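Local coordinates for ALBA-Domain Protein (Trypanosoma brucei, PDB 7DL8) that probably binds RNA, as Alba-domain proteins do, and appears to pair with a second copy through swapped N-terminal strands, at the interface of chains A and B. Sequence-based numbering; all coordinates share one arbitrary frame. Chains: chain A/B, ALBA-Domain Protein.

The interface of chains A and B. Residues chain A 25, 28-29, 32, 40-43; chain B 12-14.
B:Val14 lies between strand 39-45 and helix 19-34 of chain A, its backbone hydrogen-bonded to the strand and its side chain turned to the helix. The short strand 13-16 of chain B runs parallel to strand 39-45, and A:Tyr41 is gripped from both of its backbone ends. Its N donates to the carbonyl O of B:Asn12 (2.8 Å) in a nearly straight bond that meets the acceptor in its carbonyl plane. Its own O takes the N-H of B:Val14 at 2.6 Å, a more bent bond with the donor tilted 29° from the carbonyl plane. Two residues on, the N of A:Ser43 donates to the O of B:Val14 and extends the ladder. With CG1 anti to its backbone N (chi1 171°), B:Val14 spreads its two methyls along the helix. CG1 meets ring carbon CD1 of A:Phe25 at 3.5 Å. CG2 goes to CD1 of A:Leu32, also at 3.5 Å, and is flanked by CG2 of A:Ile28 and, from the strand, CG1 of A:Val40 (3.7 Å). A:Thr29 borders both methyls through OG1, whose polarity is met within the helix by a bond to the O of A:Phe25 (2.7 Å). On the opposite face of the strand, the A:Tyr41 ring lies alongside the B:Asn12 side chain, both pointing the same way. The carbonyl O of B:Asn12 lies in the plane of this ring at its edge, 3.6 Å from CD1 of A:Tyr41. ND2 of the amide comes to 3.8 Å from ring atom CE1, the two planes 58° apart. The patch adds one copy's N-terminal strand to the other's sheet and seats B:Val14 in the apolar groove between the partner's helix and strand; its two-fold twin probably helps stabilise an Alba dimer.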
# COMPACT_ATOMS: atom_id res chain seq x y z
N PHE A 25 4.57 -7.53 16.92
CA PHE A 25 4.85 -8.77 16.19
C PHE A 25 6.30 -9.21 16.37
O PHE A 25 6.59 -10.41 16.31
CB PHE A 25 4.50 -8.59 14.72
CG PHE A 25 3.03 -8.67 14.44
CD1 PHE A 25 2.32 -9.83 14.71
CD2 PHE A 25 2.34 -7.58 13.94
CE1 PHE A 25 0.97 -9.91 14.47
CE2 PHE A 25 0.98 -7.65 13.70
CZ PHE A 25 0.29 -8.81 13.96
N ILE A 28 5.90 -10.91 19.74
CA ILE A 28 5.22 -12.20 19.61
C ILE A 28 6.17 -13.24 19.04
O ILE A 28 6.25 -14.38 19.53
CB ILE A 28 3.96 -12.06 18.75
CG1 ILE A 28 2.87 -11.30 19.51
CG2 ILE A 28 3.45 -13.42 18.31
CD1 ILE A 28 1.70 -10.89 18.65
N THR A 29 6.92 -12.87 17.99
CA THR A 29 7.85 -13.81 17.37
C THR A 29 8.92 -14.26 18.35
O THR A 29 9.29 -15.44 18.39
CB THR A 29 8.50 -13.16 16.14
OG1 THR A 29 7.47 -12.69 15.25
CG2 THR A 29 9.38 -14.16 15.40
N LEU A 32 7.49 -16.92 20.85
CA LEU A 32 7.29 -18.26 20.33
C LEU A 32 8.61 -19.00 20.18
O LEU A 32 8.69 -20.20 20.47
CB LEU A 32 6.54 -18.21 19.00
CG LEU A 32 5.09 -17.72 19.07
CD1 LEU A 32 4.77 -16.84 17.89
CD2 LEU A 32 4.12 -18.89 19.15
N VAL A 40 9.64 -19.93 13.18
CA VAL A 40 8.44 -19.11 13.18
C VAL A 40 8.19 -18.65 11.75
O VAL A 40 9.12 -18.18 11.07
CB VAL A 40 8.57 -17.90 14.13
CG1 VAL A 40 7.41 -16.94 13.94
CG2 VAL A 40 8.66 -18.37 15.57
N TYR A 41 6.95 -18.78 11.29
CA TYR A 41 6.56 -18.37 9.95
C TYR A 41 5.94 -16.98 10.05
O TYR A 41 4.80 -16.84 10.51
CB TYR A 41 5.60 -19.37 9.33
CG TYR A 41 6.24 -20.70 8.97
CD1 TYR A 41 6.60 -21.60 9.96
CD2 TYR A 41 6.49 -21.04 7.65
CE1 TYR A 41 7.18 -22.81 9.64
CE2 TYR A 41 7.08 -22.25 7.32
CZ TYR A 41 7.42 -23.13 8.32
OH TYR A 41 8.01 -24.33 8.00
N VAL A 42 6.68 -15.96 9.62
CA VAL A 42 6.22 -14.58 9.66
C VAL A 42 5.67 -14.26 8.27
O VAL A 42 6.41 -14.25 7.28
CB VAL A 42 7.34 -13.62 10.06
CG1 VAL A 42 6.79 -12.20 10.20
CG2 VAL A 42 7.99 -14.07 11.35
N SER A 43 4.37 -14.00 8.20
CA SER A 43 3.69 -13.79 6.93
C SER A 43 2.80 -12.56 7.01
O SER A 43 2.45 -12.08 8.09
CB SER A 43 2.85 -15.02 6.53
OG SER A 43 2.05 -15.45 7.62
N ASN B 12 2.96 -22.08 15.03
CA ASN B 12 4.23 -21.40 14.81
C ASN B 12 4.18 -20.42 13.64
O ASN B 12 5.20 -20.20 12.97
CB ASN B 12 5.35 -22.42 14.59
CG ASN B 12 5.06 -23.36 13.43
OD1 ASN B 12 3.95 -23.37 12.89
ND2 ASN B 12 6.06 -24.14 13.04
N SER B 13 3.02 -19.82 13.37
CA SER B 13 2.85 -18.90 12.26
C SER B 13 2.37 -17.55 12.77
O SER B 13 1.31 -17.46 13.40
CB SER B 13 1.86 -19.45 11.23
OG SER B 13 1.99 -20.86 11.11
N VAL B 14 3.16 -16.51 12.52
CA VAL B 14 2.81 -15.14 12.91
C VAL B 14 2.39 -14.40 11.65
O VAL B 14 3.19 -14.22 10.73
CB VAL B 14 3.99 -14.43 13.59
CG1 VAL B 14 3.68 -12.96 13.78
CG2 VAL B 14 4.31 -15.09 14.91